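Local coordinates for protein GTN Reductase (Agrobacterium tumefaciens, PDB 5N6G) that probably reduces activated carbon-carbon double bonds as an FMN-dependent ene-reductase of the Old Yellow Enzyme family, and here binds 2-phenylacrylic acid, at residues A179-T193 / I229-E242. Numbering follows the deposited sequence.
With 8OZ (2-Phenylacrylic acid), chain C; FMN (flavin mononucleotide), chain B.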
ATOM      1  N   ALA A 179       4.684  -3.152   0.060  1.00 12.13           N
ATOM      2  CA  ALA A 179       5.768  -3.880   0.703  1.00 12.69           C
ATOM      3  C   ALA A 179       5.797  -3.561   2.186  1.00 14.01           C
ATOM      4  O   ALA A 179       6.865  -3.523   2.814  1.00 16.20           O
ATOM      5  CB  ALA A 179       7.110  -3.561   0.057  1.00 15.43           C
ATOM      6  N   ALA A 180       4.613  -3.373   2.758  1.00 13.25           N
ATOM      7  CA  ALA A 180       4.432  -2.861   4.094  1.00 12.21           C
ATOM      8  C   ALA A 180       3.470  -3.760   4.883  1.00 14.22           C
ATOM      9  O   ALA A 180       2.963  -4.769   4.387  1.00 13.89           O
ATOM     10  CB  ALA A 180       3.921  -1.406   4.047  1.00 14.20           C
ATOM     11  N   ASN A 181       3.302  -3.406   6.145  1.00 13.14           N
ATOM     12  CA  ASN A 181       2.260  -3.901   7.047  1.00 14.31           C
ATOM     13  C   ASN A 181       2.156  -5.423   7.114  1.00 16.48           C
ATOM     14  O   ASN A 181       1.070  -5.973   7.279  1.00 15.35           O
ATOM     15  CB  ASN A 181       0.916  -3.289   6.686  1.00 13.73           C
ATOM     16  CG  ASN A 181       0.945  -1.786   6.795  1.00 18.14           C
ATOM     17  OD1 ASN A 181       1.700  -1.232   7.596  1.00 17.88           O
ATOM     18  ND2 ASN A 181       0.140  -1.119   6.005  1.00 16.55           N
ATOM     19  N   GLY A 182       3.300  -6.097   7.122  1.00 14.13           N
ATOM     20  CA  GLY A 182       3.300  -7.533   7.404  1.00 13.54           C
ATOM     21  C   GLY A 182       2.800  -8.434   6.298  1.00 13.41           C
ATOM     22  O   GLY A 182       2.524  -9.602   6.576  1.00 13.14           O
ATOM     23  N   TYR A 183       2.650  -7.941   5.075  1.00 12.59           N
ATOM     24  CA  TYR A 183       2.169  -8.771   3.977  1.00 12.47           C
ATOM     25  C   TYR A 183       3.349  -9.479   3.307  1.00 12.04           C
ATOM     26  O   TYR A 183       4.420  -9.611   3.900  1.00 12.21           O
ATOM     27  CB  TYR A 183       1.285  -7.939   3.055  1.00 11.97           C
ATOM     28  CG  TYR A 183       0.019  -7.542   3.808  1.00 11.89           C
ATOM     29  CD1 TYR A 183      -0.903  -8.495   4.194  1.00 11.42           C
ATOM     30  CD2 TYR A 183      -0.224  -6.223   4.178  1.00 13.45           C
ATOM     31  CE1 TYR A 183      -2.065  -8.151   4.882  1.00 13.71           C
ATOM     32  CE2 TYR A 183      -1.378  -5.877   4.890  1.00 14.92           C
ATOM     33  CZ  TYR A 183      -2.290  -6.842   5.219  1.00 13.39           C
ATOM     34  OH  TYR A 183      -3.432  -6.520   5.910  1.00 18.12           O
ATOM     35  N   LEU A 184       3.141 -10.046   2.120  1.00 12.55           N
ATOM     36  CA  LEU A 184       4.091 -11.047   1.609  1.00 11.43           C
ATOM     37  C   LEU A 184       5.521 -10.517   1.553  1.00  9.95           C
ATOM     38  O   LEU A 184       6.454 -11.214   1.964  1.00 11.86           O
ATOM     39  CB  LEU A 184       3.671 -11.539   0.229  1.00 12.72           C
ATOM     40  CG  LEU A 184       4.586 -12.628  -0.362  1.00 13.30           C
ATOM     41  CD1 LEU A 184       4.496 -13.910   0.437  1.00 16.39           C
ATOM     42  CD2 LEU A 184       4.261 -12.875  -1.852  1.00 16.07           C
ATOM     43  N   ILE A 185       5.727  -9.344   0.956  1.00 10.60           N
ATOM     44  CA  ILE A 185       7.094  -8.868   0.771  1.00 12.95           C
ATOM     45  C   ILE A 185       7.747  -8.648   2.122  1.00 12.25           C
ATOM     46  O   ILE A 185       8.915  -9.005   2.326  1.00 14.09           O
ATOM     47  CB  ILE A 185       7.116  -7.603  -0.102  1.00 11.84           C
ATOM     48  CG1 ILE A 185       6.620  -7.944  -1.516  1.00 14.07           C
ATOM     49  CG2 ILE A 185       8.537  -7.049  -0.210  1.00 14.06           C
ATOM     50  CD1 ILE A 185       6.428  -6.747  -2.433  1.00 13.35           C
ATOM     51  N   GLU A 186       7.003  -8.078   3.071  1.00 12.28           N
ATOM     52  CA  GLU A 186       7.525  -7.872   4.420  1.00 12.39           C
ATOM     53  C   GLU A 186       7.804  -9.182   5.129  1.00 11.75           C
ATOM     54  O   GLU A 186       8.712  -9.262   5.966  1.00 14.74           O
ATOM     55  CB  GLU A 186       6.551  -7.077   5.285  1.00 19.88           C
ATOM     56  CG  GLU A 186       6.901  -5.660   5.407  1.00 30.35           C
ATOM     57  CD  GLU A 186       6.476  -5.016   6.728  1.00 23.44           C
ATOM     58  OE1 GLU A 186       5.949  -5.670   7.679  1.00 21.04           O
ATOM     59  OE2 GLU A 186       6.694  -3.801   6.780  1.00 24.22           O
ATOM     60  N   GLN A 187       6.998 -10.204   4.857  1.00 11.40           N
ATOM     61  CA  GLN A 187       7.231 -11.517   5.450  1.00 10.89           C
ATOM     62  C   GLN A 187       8.600 -12.072   5.051  1.00 12.24           C
ATOM     63  O   GLN A 187       9.296 -12.689   5.864  1.00 14.11           O
ATOM     64  CB  GLN A 187       6.108 -12.478   5.048  1.00 11.75           C
ATOM     65  CG  GLN A 187       4.773 -12.169   5.708  1.00 12.60           C
ATOM     66  CD  GLN A 187       3.565 -12.716   4.950  1.00 13.40           C
ATOM     67  OE1 GLN A 187       3.611 -13.800   4.373  1.00 12.57           O
ATOM     68  NE2 GLN A 187       2.466 -11.978   4.996  1.00 11.66           N
ATOM     69  N   PHE A 188       9.010 -11.843   3.801  1.00 11.04           N
ATOM     70  CA  PHE A 188      10.368 -12.189   3.383  1.00 12.87           C
ATOM     71  C   PHE A 188      11.406 -11.285   4.042  1.00 15.30           C
ATOM     72  O   PHE A 188      12.495 -11.748   4.414  1.00 14.19           O
ATOM     73  CB  PHE A 188      10.502 -12.059   1.869  1.00 13.01           C
ATOM     74  CG  PHE A 188      10.067 -13.264   1.068  1.00 12.20           C
ATOM     75  CD1 PHE A 188       8.765 -13.388   0.618  1.00 12.70           C
ATOM     76  CD2 PHE A 188      10.969 -14.268   0.743  1.00 12.71           C
ATOM     77  CE1 PHE A 188       8.380 -14.487  -0.116  1.00 13.93           C
ATOM     78  CE2 PHE A 188      10.598 -15.362  -0.023  1.00 14.81           C
ATOM     79  CZ  PHE A 188       9.305 -15.476  -0.450  1.00 14.63           C
ATOM     80  N   LEU A 189      11.097  -9.996   4.184  1.00 14.03           N
ATOM     81  CA  LEU A 189      12.082  -9.028   4.680  0.52 14.63           C
ATOM     82  C   LEU A 189      12.408  -9.234   6.151  1.00 16.15           C
ATOM     83  O   LEU A 189      13.576  -9.149   6.554  1.00 14.31           O
ATOM     84  CB  LEU A 189      11.557  -7.601   4.536  0.52 14.01           C
ATOM     85  CG  LEU A 189      11.474  -6.910   3.192  0.52 14.18           C
ATOM     86  CD1 LEU A 189      10.797  -5.567   3.399  0.52 14.97           C
ATOM     87  CD2 LEU A 189      12.854  -6.735   2.621  0.52 21.58           C
ATOM     88  N   LYS A 190      11.395  -9.450   6.983  1.00 13.71           N
ATOM     89  CA  LYS A 190      11.570  -9.394   8.436  1.00 12.08           C
ATOM     90  C   LYS A 190      11.884 -10.763   9.050  1.00 16.27           C
ATOM     91  O   LYS A 190      11.469 -11.819   8.565  1.00 17.07           O
ATOM     92  CB  LYS A 190      10.351  -8.737   9.089  1.00 12.91           C
ATOM     93  CG  LYS A 190      10.217  -7.276   8.680  1.00 15.61           C
ATOM     94  CD  LYS A 190       9.128  -6.529   9.394  1.00 16.12           C
ATOM     95  CE  LYS A 190       9.133  -5.059   8.985  1.00 19.89           C
ATOM     96  NZ  LYS A 190       7.942  -4.289   9.457  1.00 24.35           N
ATOM     97  N   SER A 191      12.606 -10.732  10.162  1.00 17.23           N
ATOM     98  CA  SER A 191      13.195 -11.953  10.702  0.58 17.35           C
ATOM     99  C   SER A 191      12.155 -12.926  11.250  1.00 19.20           C
ATOM    100  O   SER A 191      12.351 -14.142  11.182  1.00 19.79           O
ATOM    101  CB  SER A 191      14.191 -11.600  11.809  0.58 20.20           C
ATOM    102  OG  SER A 191      15.257 -10.824  11.307  0.58 29.07           O
ATOM    103  N   SER A 192      11.063 -12.428  11.848  1.00 15.92           N
ATOM    104  CA  SER A 192      10.169 -13.347  12.553  1.00 14.53           C
ATOM    105  C   SER A 192       9.411 -14.263  11.609  1.00 17.39           C
ATOM    106  O   SER A 192       8.954 -15.331  12.030  1.00 20.89           O
ATOM    107  CB  SER A 192       9.160 -12.596  13.436  1.00 14.08           C
ATOM    108  OG  SER A 192       8.189 -11.887  12.690  1.00 15.68           O
ATOM    109  N   THR A 193       9.271 -13.867  10.360  1.00 14.63           N
ATOM    110  CA  THR A 193       8.472 -14.573   9.389  1.00 15.47           C
ATOM    111  C   THR A 193       9.310 -15.380   8.407  1.00 14.66           C
ATOM    112  O   THR A 193       8.755 -16.194   7.651  1.00 16.82           O
ATOM    113  CB  THR A 193       7.609 -13.567   8.617  1.00 15.82           C
ATOM    114  OG1 THR A 193       8.351 -12.354   8.396  1.00 14.94           O
ATOM    115  CG2 THR A 193       6.347 -13.226   9.426  1.00 17.09           C
ATOM    116  N   ILE A 229       6.772   2.366  -4.135  1.00 12.96           N
ATOM    117  CA  ILE A 229       6.738   1.277  -3.161  1.00 12.01           C
ATOM    118  C   ILE A 229       6.385   1.858  -1.807  1.00 13.98           C
ATOM    119  O   ILE A 229       6.827   2.955  -1.459  1.00 14.87           O
ATOM    120  CB  ILE A 229       8.090   0.529  -3.113  1.00 12.99           C
ATOM    121  CG1 ILE A 229       8.033  -0.697  -2.204  1.00 15.48           C
ATOM    122  CG2 ILE A 229       9.229   1.489  -2.752  1.00 16.74           C
ATOM    123  CD1 ILE A 229       9.152  -1.688  -2.476  1.00 18.55           C
ATOM    124  N   ARG A 230       5.632   1.103  -1.017  1.00 12.77           N
ATOM    125  CA  ARG A 230       5.320   1.480   0.356  1.00 14.22           C
ATOM    126  C   ARG A 230       6.097   0.598   1.328  1.00 13.44           C
ATOM    127  O   ARG A 230       6.070  -0.630   1.211  1.00 13.36           O
ATOM    128  CB  ARG A 230       3.818   1.363   0.631  1.00 13.77           C
ATOM    129  CG  ARG A 230       3.440   2.022   1.948  1.00 15.44           C
ATOM    130  CD  ARG A 230       1.961   2.083   2.189  1.00 18.23           C
ATOM    131  NE  ARG A 230       1.614   3.328   2.866  1.00 18.07           N
ATOM    132  CZ  ARG A 230       0.616   3.488   3.729  1.00 15.95           C
ATOM    133  NH1 ARG A 230      -0.118   2.471   4.110  1.00 17.89           N
ATOM    134  NH2 ARG A 230       0.375   4.691   4.218  1.00 17.79           N
ATOM    135  N   LEU A 231       6.715   1.214   2.330  1.00 13.04           N
ATOM    136  CA  LEU A 231       7.548   0.537   3.316  1.00 15.20           C
ATOM    137  C   LEU A 231       7.116   0.962   4.714  1.00 14.80           C
ATOM    138  O   LEU A 231       6.643   2.081   4.914  1.00 15.85           O
ATOM    139  CB  LEU A 231       9.045   0.872   3.123  1.00 13.81           C
ATOM    140  CG  LEU A 231       9.608   0.551   1.747  1.00 12.83           C
ATOM    141  CD1 LEU A 231      11.002   1.212   1.617  1.00 14.54           C
ATOM    142  CD2 LEU A 231       9.647  -0.965   1.567  1.00 16.16           C
ATOM    143  N   SER A 232       7.303   0.081   5.694  1.00 12.94           N
ATOM    144  CA  SER A 232       6.863   0.341   7.061  1.00 12.30           C
ATOM    145  C   SER A 232       7.855  -0.337   8.005  1.00 14.56           C
ATOM    146  O   SER A 232       7.635  -1.470   8.466  1.00 15.43           O
ATOM    147  CB  SER A 232       5.431  -0.153   7.296  1.00 13.59           C
ATOM    148  OG  SER A 232       5.278  -1.521   6.915  1.00 15.05           O
ATOM    149  N   PRO A 233       8.975   0.332   8.306  1.00 14.50           N
ATOM    150  CA  PRO A 233      10.104  -0.353   8.972  1.00 16.35           C
ATOM    151  C   PRO A 233       9.806  -0.954  10.336  1.00 17.69           C
ATOM    152  O   PRO A 233      10.435  -1.959  10.693  1.00 20.01           O
ATOM    153  CB  PRO A 233      11.156   0.763   9.090  1.00 17.76           C
ATOM    154  CG  PRO A 233      10.854   1.695   7.978  1.00 23.76           C
ATOM    155  CD  PRO A 233       9.366   1.646   7.765  1.00 17.95           C
ATOM    156  N   VAL A 234       8.911  -0.384  11.141  1.00 15.13           N
ATOM    157  CA  VAL A 234       8.769  -0.841  12.517  1.00 15.44           C
ATOM    158  C   VAL A 234       7.379  -1.332  12.853  1.00 19.93           C
ATOM    159  O   VAL A 234       7.128  -1.685  14.005  1.00 18.64           O
ATOM    160  CB  VAL A 234       9.182   0.254  13.526  1.00 16.21           C
ATOM    161  CG1 VAL A 234      10.627   0.675  13.314  1.00 23.31           C
ATOM    162  CG2 VAL A 234       8.276   1.459  13.437  1.00 17.83           C
ATOM    163  N   THR A 235       6.476  -1.376  11.909  1.00 16.11           N
ATOM    164  CA  THR A 235       5.097  -1.600  12.281  1.00 15.51           C
ATOM    165  C   THR A 235       4.887  -3.018  12.813  1.00 17.27           C
ATOM    166  O   THR A 235       5.466  -3.969  12.289  1.00 18.84           O
ATOM    167  CB  THR A 235       4.176  -1.360  11.106  1.00 17.74           C
ATOM    168  OG1 THR A 235       2.834  -1.477  11.590  1.00 17.00           O
ATOM    169  CG2 THR A 235       4.409  -2.354  10.008  1.00 21.18           C
ATOM    170  N   PRO A 236       4.046  -3.185  13.829  1.00 17.16           N
ATOM    171  CA  PRO A 236       3.725  -4.525  14.336  1.00 20.11           C
ATOM    172  C   PRO A 236       2.530  -5.174  13.650  1.00 18.49           C
ATOM    173  O   PRO A 236       2.049  -6.218  14.108  1.00 19.00           O
ATOM    174  CB  PRO A 236       3.411  -4.228  15.792  1.00 17.76           C
ATOM    175  CG  PRO A 236       2.746  -2.890  15.762  1.00 18.58           C
ATOM    176  CD  PRO A 236       3.413  -2.135  14.646  1.00 17.64           C
ATOM    177  N   ALA A 237       2.031  -4.558  12.600  1.00 14.41           N
ATOM    178  CA  ALA A 237       0.859  -5.066  11.900  1.00 16.07           C
ATOM    179  C   ALA A 237       1.021  -6.537  11.530  1.00 17.48           C
ATOM    180  O   ALA A 237       2.068  -6.971  11.052  1.00 15.95           O
ATOM    181  CB  ALA A 237       0.634  -4.240  10.633  1.00 19.49           C
ATOM    182  N   ASN A 238      -0.067  -7.286  11.694  1.00 13.80           N
ATOM    183  CA  ASN A 238      -0.150  -8.666  11.229  1.00 15.53           C
ATOM    184  C   ASN A 238       0.955  -9.540  11.824  1.00 13.68           C
ATOM    185  O   ASN A 238       1.485 -10.453  11.176  1.00 14.96           O
ATOM    186  CB  ASN A 238      -0.189  -8.705   9.706  1.00 16.31           C
ATOM    187  CG  ASN A 238      -1.480  -8.088   9.183  1.00 13.17           C
ATOM    188  OD1 ASN A 238      -2.568  -8.483   9.623  1.00 18.65           O
ATOM    189  ND2 ASN A 238      -1.369  -7.054   8.360  1.00 15.97           N
ATOM    190  N   ASP A 239       1.235  -9.306  13.102  1.00 14.13           N
ATOM    191  CA  ASP A 239       1.980 -10.231  13.954  1.00 14.21           C
ATOM    192  C   ASP A 239       3.456 -10.347  13.583  1.00 15.66           C
ATOM    193  O   ASP A 239       4.092 -11.348  13.931  1.00 20.20           O
ATOM    194  CB  ASP A 239       1.326 -11.621  13.919  1.00 17.38           C
ATOM    195  CG  ASP A 239       1.635 -12.457  15.126  1.00 23.93           C
ATOM    196  OD1 ASP A 239       1.875 -11.887  16.212  1.00 26.29           O
ATOM    197  OD2 ASP A 239       1.602 -13.720  15.003  1.00 23.46           O
ATOM    198  N   ILE A 240       4.028  -9.348  12.921  1.00 16.48           N
ATOM    199  CA  ILE A 240       5.383  -9.417  12.380  1.00 14.32           C
ATOM    200  C   ILE A 240       6.337  -8.697  13.324  1.00 16.72           C
ATOM    201  O   ILE A 240       5.925  -7.824  14.106  1.00 15.98           O
ATOM    202  CB  ILE A 240       5.417  -8.833  10.948  1.00 14.27           C
ATOM    203  CG1 ILE A 240       6.578  -9.407  10.159  1.00 16.07           C
ATOM    204  CG2 ILE A 240       5.451  -7.310  10.959  1.00 15.62           C
ATOM    205  CD1 ILE A 240       6.355  -9.349   8.669  1.00 18.09           C
ATOM    206  N   PHE A 241       7.601  -9.129  13.328  1.00 15.27           N
ATOM    207  CA  PHE A 241       8.611  -8.584  14.238  1.00 14.74           C
ATOM    208  C   PHE A 241       9.977  -8.568  13.564  1.00 18.00           C
ATOM    209  O   PHE A 241      10.367  -9.529  12.905  1.00 16.26           O
ATOM    210  CB  PHE A 241       8.687  -9.392  15.547  1.00 15.70           C
ATOM    211  CG  PHE A 241       9.827  -9.014  16.454  1.00 15.22           C
ATOM    212  CD1 PHE A 241       9.690  -8.005  17.405  1.00 20.17           C
ATOM    213  CD2 PHE A 241      11.031  -9.697  16.393  1.00 17.55           C
ATOM    214  CE1 PHE A 241      10.765  -7.674  18.255  1.00 18.80           C
ATOM    215  CE2 PHE A 241      12.077  -9.372  17.227  1.00 19.99           C
ATOM    216  CZ  PHE A 241      11.932  -8.347  18.165  1.00 18.73           C
ATOM    217  N   GLU A 242      10.716  -7.480  13.756  1.00 15.40           N
ATOM    218  CA  GLU A 242      12.097  -7.373  13.293  1.00 15.23           C
ATOM    219  C   GLU A 242      12.871  -6.637  14.377  1.00 17.63           C
ATOM    220  O   GLU A 242      12.502  -5.517  14.729  1.00 19.17           O
ATOM    221  CB  GLU A 242      12.196  -6.604  11.968  1.00 16.53           C
ATOM    222  CG  GLU A 242      13.592  -6.188  11.578  1.00 16.54           C
ATOM    223  CD  GLU A 242      14.533  -7.360  11.421  1.00 21.57           C
ATOM    224  OE1 GLU A 242      14.155  -8.300  10.683  1.00 21.57           O
ATOM    225  OE2 GLU A 242      15.631  -7.363  12.058  1.00 21.05           O
TER
HETATM  226  C4  8OZ C 402      -6.872  -2.545   7.273  1.00 24.17           C
HETATM  227  C5  8OZ C 402      -7.717  -3.612   7.069  1.00 23.42           C
HETATM  228  C6  8OZ C 402      -7.380  -4.581   6.151  1.00 28.31           C
HETATM  229  C7  8OZ C 402      -6.209  -4.478   5.422  1.00 21.93           C
HETATM  230  C8  8OZ C 402      -2.867  -2.803   5.379  1.00 18.48           C
HETATM  231  C   8OZ C 402      -4.217  -3.475   3.444  1.00 19.81           C
HETATM  232  O   8OZ C 402      -1.915  -2.509   4.695  1.00 17.49           O
HETATM  233  C1  8OZ C 402      -4.158  -3.225   4.743  1.00 19.64           C
HETATM  234  C2  8OZ C 402      -5.359  -3.396   5.608  1.00 25.46           C
HETATM  235  C3  8OZ C 402      -5.695  -2.434   6.555  1.00 27.12           C
HETATM  236  O1  8OZ C 402      -2.821  -2.791   6.689  1.00 23.76           O
HETATM  237  N1  FMN B 401      -2.414   0.637   4.409  1.00 13.95           N
HETATM  238  C2  FMN B 401      -2.042   0.065   3.217  1.00 14.56           C
HETATM  239  O2  FMN B 401      -0.851   0.062   2.833  1.00 13.88           O
HETATM  240  N3  FMN B 401      -3.004  -0.495   2.405  1.00 13.78           N
HETATM  241  C4  FMN B 401      -4.353  -0.584   2.691  1.00 18.21           C
HETATM  242  O4  FMN B 401      -5.137  -1.065   1.873  1.00 15.09           O
HETATM  243  C4A FMN B 401      -4.732  -0.008   3.962  1.00 15.82           C
HETATM  244  N5  FMN B 401      -5.999  -0.021   4.293  1.00 17.57           N
HETATM  245  C5A FMN B 401      -6.371   0.674   5.432  1.00 14.45           C
HETATM  246  C6  FMN B 401      -7.724   0.768   5.736  1.00 13.65           C
HETATM  247  C7  FMN B 401      -8.162   1.547   6.798  1.00 16.15           C
HETATM  248  C7M FMN B 401      -9.643   1.643   7.068  1.00 17.99           C
HETATM  249  C8  FMN B 401      -7.235   2.240   7.585  1.00 14.99           C
HETATM  250  C8M FMN B 401      -7.680   3.142   8.703  1.00 15.24           C
HETATM  251  C9  FMN B 401      -5.876   2.131   7.301  1.00 13.99           C
HETATM  252  C9A FMN B 401      -5.442   1.360   6.223  1.00 12.77           C
HETATM  253  N10 FMN B 401      -4.084   1.322   5.841  1.00 13.01           N
HETATM  254  C10 FMN B 401      -3.693   0.623   4.733  1.00 16.36           C
HETATM  255  C1' FMN B 401      -3.136   2.197   6.547  1.00 13.76           C
HETATM  256  C2' FMN B 401      -3.252   3.634   6.053  1.00 13.24           C
HETATM  257  O2' FMN B 401      -2.841   3.733   4.685  1.00 14.00           O
HETATM  258  C3' FMN B 401      -2.435   4.623   6.885  1.00 13.06           C
HETATM  259  O3' FMN B 401      -1.072   4.206   6.919  1.00 17.08           O
HETATM  260  C4' FMN B 401      -2.931   4.769   8.323  1.00 13.82           C
HETATM  261  O4' FMN B 401      -4.332   5.054   8.336  1.00 16.59           O
HETATM  262  C5' FMN B 401      -2.156   5.822   9.094  1.00 15.21           C
HETATM  263  O5' FMN B 401      -2.335   7.121   8.493  1.00 15.69           O
HETATM  264  P   FMN B 401      -3.299   8.283   9.089  1.00 18.04           P
HETATM  265  O1P FMN B 401      -2.730   8.621  10.451  1.00 19.42           O
HETATM  266  O2P FMN B 401      -4.673   7.645   9.212  1.00 18.55           O
HETATM  267  O3P FMN B 401      -3.217   9.381   8.093  1.00 17.50           O
HETATM  268  O   HOH W   1       8.070  -2.627   4.999  1.00 15.60           O
HETATM  269  O   HOH W   2       2.655 -11.166   8.804  1.00 14.11           O
HETATM  270  O   HOH W   3       7.975  -4.704  12.167  1.00 25.30           O
HETATM  271  O   HOH W   4       5.746 -13.214  13.153  1.00 19.33           O
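Ser232 OG donates to Glu186 OE2 (2.7 Å) from above the carboxylate plane and accepts the backbone N-H of Asn181 on a nearly straight bond (Asn181 N to Ser232 OG 2.8 Å, 170°). Serine suits the place because one short side chain can donate and accept at once. Extended beyond CG, Lys190 brings NZ to Ser232 O (3.0 Å) and to the Glu186 carboxylate, a salt bridge whose individual hydrogen bonds are weak; the buried charges thus probably balance each other. Glu186 OE1 also receives Gly182 N, from above the carboxylate plane.

A side-chain amide makes the next link, nearer the bound 2-phenylacrylic acid: Asn238 ND2 donates to Asn181 O at 2.9 Å, almost in line with the carbonyl. Gly182 follows in a type I' turn, where positive phi and the closeness of Ala237 O and Asn238 CB suit a residue without a side chain.

The loop and short helix after strand 174-178 meet the end of strand 227-231 and the loop that follows it, at the C-terminal mouth of the eight-stranded TIM barrel, where such barrels carry their active sites. The amide of Asn181 suits two partners: ND2 donates to O of 2-phenylacrylic acid (2.8 Å), while OD1 shares a hydrogen bond with Thr271. Arg230, with several N-H groups, serves flavin O2 through NH1 (2.8 Å) and ribityl O3' through NH2.

Apolar packing joins Ala179 CB to Ile229 CD1 and Leu231 CD2 at the strand end. Branched Ile240 lies crosswise on the methylenes of Lys190 (CG1 on CD) and beside Thr193 CG2, its CD1 also against Glu186 O.

At the far end, Ser191 N and OG approach Glu242 OE1 from one face of its carboxylate, which also pairs with Arg207. Ser192 OG accepts Phe241 N (2.9 Å), and Ser192 N returns a bond to Phe241 O.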